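Local coordinates for protein homoserine O-acetyltransferase (Pseudomonas veronii, PDB 5EFZ) that hydrolyses ethyl acetate to ethanol and acetate in the breakdown of short-chain methyl ketones, as a homodimeric alpha/beta-hydrolase esterase, at residues Pro65-Gly70 and Leu335-Thr340; Gly153-Tyr158 and Trp271-Gly276. One frame throughout, in Å; residues are numbered along the deposited sequence.

Interaction 1: residues Pro65-Gly70 and Leu335-Thr340; sequences PTWYSG and LGLFGT. With ACT (acetate ion), chain O.
Trp67 meets Leu337 and Phe338 beside the active site of this alpha/beta hydrolase, where the loop that follows strand 61-65 faces the loop that follows His334, the probable catalytic histidine. With chi1 at 53°, Trp67 CG lies between its own N and carbonyl carbon, and the indole swings across to the second loop. Its far rim makes the nearest approach: CH2 comes 3.1 Å from Leu337 O, a carbonyl that also takes a weak hydrogen bond from Tyr79. CZ3 rests 3.8 Å from Leu337 CB, and CZ2 lies 3.8 Å from Phe338 CD1. The five-membered ring of Trp67 and the Phe338 ring meet obliquely, their planes 34° apart and their centroids 5.7 Å apart. Glycine suits the end of the type II turn Trp67-Gly70, since a CB on Gly70 would fall about 2.3 Å from Trp67 CD1.

The acetate, probably from the crystallisation liquor, lies on the same loop. Tyr68 N donates to its OXT at 2.8 Å, with an N-H...O angle of 161°, while its CH3 sits 3.7 Å from Trp67 CG. Ser151, His334 and Met152 N also hold the ion, so Tyr68 N and Met152 N are consistent with the two amides of an oxyanion hole. An alanine in place of Trp67 would probably open a gap between the loops, costing Phe338 one of its aromatic neighbours, the other being Tyr257, and the acetate methyl its apolar wall. Polar groups, two backbone N-H among them, thus hold the carboxylate while the indole sets carbon against the methyl, an arrangement that would probably suit the acetyl part of an ester.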
loop_
_atom_site.group_PDB
_atom_site.type_symbol
_atom_site.label_atom_id
_atom_site.label_comp_id
_atom_site.label_asym_id
_atom_site.label_seq_id
_atom_site.Cartn_x
_atom_site.Cartn_y
_atom_site.Cartn_z
ATOM N N PRO A 65 -17.519 -3.309 19.370
ATOM C CA PRO A 65 -18.036 -3.153 17.992
ATOM C C PRO A 65 -17.256 -4.018 17.023
ATOM O O PRO A 65 -16.180 -4.488 17.355
ATOM C CB PRO A 65 -17.797 -1.662 17.663
ATOM C CG PRO A 65 -17.500 -1.000 19.020
ATOM C CD PRO A 65 -16.799 -2.100 19.818
ATOM N N THR A 66 -17.802 -4.258 15.834
ATOM C CA THR A 66 -17.121 -5.137 14.872
ATOM C C THR A 66 -16.491 -4.296 13.763
ATOM O O THR A 66 -16.810 -3.093 13.596
ATOM C CB THR A 66 -18.112 -6.177 14.268
ATOM O OG1 THR A 66 -19.134 -5.476 13.564
ATOM C CG2 THR A 66 -18.816 -7.021 15.404
ATOM N N TRP A 67 -15.587 -4.919 13.012
ATOM C CA TRP A 67 -14.784 -4.186 12.055
ATOM C C TRP A 67 -15.257 -4.452 10.633
ATOM O O TRP A 67 -16.253 -5.148 10.409
ATOM C CB TRP A 67 -13.296 -4.551 12.204
ATOM C CG TRP A 67 -12.985 -6.028 12.163
ATOM C CD1 TRP A 67 -13.389 -6.947 11.219
ATOM C CD2 TRP A 67 -12.151 -6.746 13.092
ATOM N NE1 TRP A 67 -12.874 -8.199 11.521
ATOM C CE2 TRP A 67 -12.119 -8.103 12.667
ATOM C CE3 TRP A 67 -11.443 -6.376 14.243
ATOM C CZ2 TRP A 67 -11.389 -9.083 13.355
ATOM C CZ3 TRP A 67 -10.728 -7.353 14.937
ATOM C CH2 TRP A 67 -10.705 -8.690 14.488
ATOM N N TYR A 68 -14.542 -3.870 9.677
ATOM C CA TYR A 68 -14.907 -3.993 8.266
ATOM C C TYR A 68 -14.921 -5.458 7.819
ATOM O O TYR A 68 -13.932 -6.135 8.005
ATOM C CB TYR A 68 -13.922 -3.207 7.391
ATOM C CG TYR A 68 -14.188 -3.439 5.905
ATOM C CD1 TYR A 68 -15.169 -2.711 5.227
ATOM C CD2 TYR A 68 -13.453 -4.390 5.185
ATOM C CE1 TYR A 68 -15.423 -2.931 3.862
ATOM C CE2 TYR A 68 -13.703 -4.618 3.808
ATOM C CZ TYR A 68 -14.681 -3.882 3.173
ATOM O OH TYR A 68 -14.916 -4.122 1.843
ATOM N N SER A 69 -16.038 -5.905 7.210
ATOM C CA SER A 69 -16.229 -7.267 6.689
ATOM C C SER A 69 -16.389 -8.313 7.803
ATOM O O SER A 69 -16.600 -9.489 7.531
ATOM C CB SER A 69 -15.092 -7.695 5.721
ATOM O OG SER A 69 -13.914 -8.065 6.425
ATOM N N GLY A 70 -16.356 -7.865 9.049
ATOM C CA GLY A 70 -16.319 -8.775 10.177
ATOM C C GLY A 70 -17.659 -8.949 10.870
ATOM O O GLY A 70 -18.644 -8.227 10.607
ATOM N N LEU A 335 -3.803 -6.507 9.485
ATOM C CA LEU A 335 -4.598 -7.730 9.628
ATOM C C LEU A 335 -4.051 -8.659 10.711
ATOM O O LEU A 335 -4.578 -9.761 10.909
ATOM C CB LEU A 335 -4.705 -8.471 8.289
ATOM C CG LEU A 335 -5.576 -7.701 7.293
ATOM C CD1 LEU A 335 -5.589 -8.388 5.917
ATOM C CD2 LEU A 335 -7.002 -7.516 7.855
ATOM N N GLY A 336 -3.052 -8.193 11.464
ATOM C CA GLY A 336 -2.753 -8.785 12.767
ATOM C C GLY A 336 -3.997 -8.732 13.655
ATOM O O GLY A 336 -4.084 -9.457 14.636
ATOM N N LEU A 337 -4.994 -7.918 13.295
ATOM C CA LEU A 337 -6.262 -7.931 14.030
ATOM C C LEU A 337 -6.943 -9.297 13.945
ATOM O O LEU A 337 -7.747 -9.641 14.807
ATOM C CB LEU A 337 -7.223 -6.855 13.507
ATOM C CG LEU A 337 -6.886 -5.399 13.850
ATOM C CD1 LEU A 337 -7.779 -4.460 13.029
ATOM C CD2 LEU A 337 -7.051 -5.141 15.360
ATOM N N PHE A 338 -6.635 -10.058 12.893
ATOM C CA PHE A 338 -7.248 -11.359 12.670
ATOM C C PHE A 338 -6.688 -12.445 13.615
ATOM O O PHE A 338 -7.104 -13.607 13.559
ATOM C CB PHE A 338 -7.050 -11.787 11.219
ATOM C CG PHE A 338 -8.005 -11.115 10.254
ATOM C CD1 PHE A 338 -8.861 -10.090 10.686
ATOM C CD2 PHE A 338 -8.063 -11.523 8.925
ATOM C CE1 PHE A 338 -9.759 -9.467 9.799
ATOM C CE2 PHE A 338 -8.977 -10.932 8.036
ATOM C CZ PHE A 338 -9.815 -9.907 8.466
ATOM N N GLY A 339 -5.774 -12.069 14.484
ATOM C CA GLY A 339 -5.254 -13.021 15.455
ATOM C C GLY A 339 -4.153 -13.945 14.955
ATOM O O GLY A 339 -3.929 -15.007 15.529
ATOM N N THR A 340 -3.453 -13.545 13.897
ATOM C CA THR A 340 -2.343 -14.319 13.364
ATOM C C THR A 340 -1.068 -14.292 14.220
ATOM O O THR A 340 -0.219 -15.190 14.122
ATOM C CB THR A 340 -1.964 -13.794 11.951
ATOM O OG1 THR A 340 -1.860 -12.363 12.008
ATOM C CG2 THR A 340 -3.077 -14.163 10.956
HETATM C C ACT O . -11.071 -3.286 9.356
HETATM O O ACT O . -10.071 -2.637 8.937
HETATM O OXT ACT O . -12.030 -2.621 9.875
HETATM C CH3 ACT O . -11.091 -4.774 9.264
#

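Interaction 2: residues Gly153-Tyr158 and Trp271-Gly276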
loop_
_atom_site.group_PDB
_atom_site.type_symbol
_atom_site.label_atom_id
_atom_site.label_comp_id
_atom_site.label_asym_id
_atom_site.label_seq_id
_atom_site.Cartn_x
_atom_site.Cartn_y
_atom_site.Cartn_z
ATOM N N GLY A 153 -13.925 -0.829 14.216
ATOM C CA GLY A 153 -14.271 -0.982 15.628
ATOM C C GLY A 153 -13.681 0.144 16.486
ATOM O O GLY A 153 -14.307 0.581 17.447
ATOM N N ALA A 154 -12.471 0.582 16.145
ATOM C CA ALA A 154 -11.815 1.725 16.789
ATOM C C ALA A 154 -12.517 3.034 16.411
ATOM O O ALA A 154 -12.666 3.954 17.239
ATOM C CB ALA A 154 -10.315 1.789 16.389
ATOM N N GLN A 155 -12.923 3.158 15.154
ATOM C CA GLN A 155 -13.704 4.333 14.772
ATOM C C GLN A 155 -14.957 4.477 15.621
ATOM O O GLN A 155 -15.259 5.577 16.090
ATOM C CB GLN A 155 -14.124 4.234 13.310
ATOM C CG GLN A 155 -12.952 4.346 12.312
ATOM C CD GLN A 155 -13.473 4.311 10.876
ATOM O OE1 GLN A 155 -14.243 3.417 10.520
ATOM N NE2 GLN A 155 -13.103 5.318 10.073
ATOM N N GLN A 156 -15.689 3.372 15.823
ATOM C CA GLN A 156 -16.858 3.413 16.704
ATOM C C GLN A 156 -16.485 3.700 18.167
ATOM O O GLN A 156 -17.241 4.340 18.894
ATOM C CB GLN A 156 -17.632 2.093 16.623
ATOM C CG GLN A 156 -18.304 1.888 15.234
ATOM C CD GLN A 156 -18.725 0.449 15.015
ATOM O OE1 GLN A 156 -19.806 0.034 15.448
ATOM N NE2 GLN A 156 -17.844 -0.336 14.381
ATOM N N THR A 157 -15.334 3.192 18.600
ATOM C CA THR A 157 -14.848 3.456 19.949
ATOM C C THR A 157 -14.627 4.953 20.195
ATOM O O THR A 157 -15.074 5.496 21.217
ATOM C CB THR A 157 -13.548 2.648 20.214
ATOM O OG1 THR A 157 -13.865 1.241 20.198
ATOM C CG2 THR A 157 -12.899 3.015 21.601
ATOM N N TYR A 158 -13.936 5.631 19.275
ATOM C CA TYR A 158 -13.746 7.073 19.384
ATOM C C TYR A 158 -15.074 7.815 19.369
ATOM O O TYR A 158 -15.316 8.732 20.166
ATOM C CB TYR A 158 -12.868 7.586 18.237
ATOM C CG TYR A 158 -11.395 7.332 18.458
ATOM C CD1 TYR A 158 -10.739 7.839 19.595
ATOM C CD2 TYR A 158 -10.636 6.611 17.531
ATOM C CE1 TYR A 158 -9.348 7.630 19.776
ATOM C CE2 TYR A 158 -9.250 6.405 17.719
ATOM C CZ TYR A 158 -8.630 6.918 18.834
ATOM O OH TYR A 158 -7.264 6.689 19.005
ATOM N N TRP A 271 -18.235 2.611 2.689
ATOM C CA TRP A 271 -18.679 4.018 2.652
ATOM C C TRP A 271 -18.590 4.605 4.061
ATOM O O TRP A 271 -18.184 5.755 4.276
ATOM C CB TRP A 271 -20.134 4.119 2.131
ATOM C CG TRP A 271 -20.638 5.536 1.878
ATOM C CD1 TRP A 271 -20.666 6.205 0.666
ATOM C CD2 TRP A 271 -21.226 6.418 2.835
ATOM N NE1 TRP A 271 -21.223 7.455 0.835
ATOM C CE2 TRP A 271 -21.573 7.606 2.157
ATOM C CE3 TRP A 271 -21.496 6.315 4.211
ATOM C CZ2 TRP A 271 -22.154 8.692 2.806
ATOM C CZ3 TRP A 271 -22.068 7.405 4.866
ATOM C CH2 TRP A 271 -22.401 8.571 4.161
ATOM N N LYS A 272 -18.997 3.788 5.019
ATOM C CA LYS A 272 -19.047 4.198 6.417
ATOM C C LYS A 272 -17.616 4.466 6.919
ATOM O O LYS A 272 -17.329 5.486 7.553
ATOM C CB LYS A 272 -19.713 3.110 7.256
ATOM C CG LYS A 272 -19.875 3.474 8.734
ATOM C CD LYS A 272 -20.314 2.247 9.564
ATOM C CE LYS A 272 -21.542 1.527 8.990
ATOM N NZ LYS A 272 -21.922 0.460 10.002
ATOM N N TRP A 273 -16.755 3.487 6.668
ATOM C CA TRP A 273 -15.343 3.550 7.045
ATOM C C TRP A 273 -14.699 4.826 6.491
ATOM O O TRP A 273 -13.986 5.541 7.207
ATOM C CB TRP A 273 -14.655 2.271 6.521
ATOM C CG TRP A 273 -13.136 2.186 6.505
ATOM C CD1 TRP A 273 -12.213 2.971 7.163
ATOM C CD2 TRP A 273 -12.385 1.227 5.746
ATOM N NE1 TRP A 273 -10.918 2.541 6.835
ATOM C CE2 TRP A 273 -11.012 1.472 5.974
ATOM C CE3 TRP A 273 -12.754 0.192 4.880
ATOM C CZ2 TRP A 273 -9.998 0.703 5.363
ATOM C CZ3 TRP A 273 -11.744 -0.566 4.266
ATOM C CH2 TRP A 273 -10.389 -0.304 4.520
ATOM N N GLN A 274 -14.943 5.118 5.213
ATOM C CA GLN A 274 -14.365 6.317 4.595
ATOM C C GLN A 274 -14.656 7.620 5.337
ATOM O O GLN A 274 -13.896 8.586 5.250
ATOM C CB GLN A 274 -14.908 6.477 3.168
ATOM C CG GLN A 274 -14.267 5.544 2.162
ATOM C CD GLN A 274 -14.774 5.807 0.755
ATOM O OE1 GLN A 274 -15.991 5.901 0.532
ATOM N NE2 GLN A 274 -13.846 5.949 -0.210
ATOM N N ARG A 275 -15.796 7.658 6.010
ATOM C CA ARG A 275 -16.312 8.927 6.549
ATOM C C ARG A 275 -16.290 9.037 8.064
ATOM O O ARG A 275 -16.785 10.024 8.608
ATOM C CB ARG A 275 -17.730 9.138 6.026
ATOM C CG ARG A 275 -17.720 9.645 4.570
ATOM C CD ARG A 275 -18.988 9.324 3.827
ATOM N NE ARG A 275 -18.826 9.685 2.409
ATOM C CZ ARG A 275 -18.268 8.881 1.501
ATOM N NH1 ARG A 275 -17.838 7.666 1.841
ATOM N NH2 ARG A 275 -18.123 9.299 0.254
ATOM N N GLY A 276 -15.686 8.055 8.736
ATOM C CA GLY A 276 -15.552 8.130 10.202
ATOM C C GLY A 276 -14.896 9.462 10.588
ATOM O O GLY A 276 -13.812 9.777 10.114
#
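Gln155, near the start of helix 152-163, faces the C-terminal end of helix 263-274, and the backbones come nearest at Gln155 and Gly276, whose CA atoms are 6.2 Å apart. Near the end of helix 263-274, Arg275 N bonds back to Lys272 O, while Gly276 N reaches Trp273 O only weakly, at 3.4 Å.

That last-turn carbonyl is the target of Gln155. The side chain stretches out beyond CG (chi2 -177°) and sends NE2 to Trp273 O at 3.0 Å. The bond is nearly straight, 174° at the hydrogen, lies in the amide plane, and lands on a lone pair in the carbonyl plane. An amide suits the place because it brings a long-reaching N-H donor without charge into a buried site. Its other end fares less well: Gln155 OE1, 3.6 Å from Trp273 CA, is buried with no polar partner in the model. Gly276 needs to be small, since a CB there would come about 2.4 Å from Gln155 NE2.

The first helix is the one that leaves the nucleophile elbow, the GxSxG turn carrying the probable nucleophile Ser151, and Gly153 is the last glycine of that pattern. Gly153 O accepts from both Thr157 N and Thr157 OG1, which arrive from opposite faces of its plane.

Gln155 also touches the Trp273 indole: NE2 lies 3.8 Å from CD1, at the ring edge, with the amide and ring planes 84° apart. The indole's own N-H goes elsewhere, NE1 donating to Asp184, while the Lys272 ammonium forms a salt bridge with Asp127.

From the N terminus, the chain first leaves strand 61-65 into Pro65-Gly70, then passes the nucleophile elbow after strand 146-150 and enters helix 152-163. The helices between strands 170-174 and 296-300 follow, and Trp271-Gly276, ending helix 263-274, returns to the elbow helix to close interaction 2. Only after the remaining strands does Leu335-Thr340 return to Pro65-Gly70, so the loop of interaction 1 wholly encloses that of interaction 2, without crossing. The two contacts also touch: Gln156 NE2 bonds weakly to Thr66 O, and the rings of Tyr68 and Trp273 meet. Together they join the helical insertion, the elbow helix and two active-site loops around the acetate.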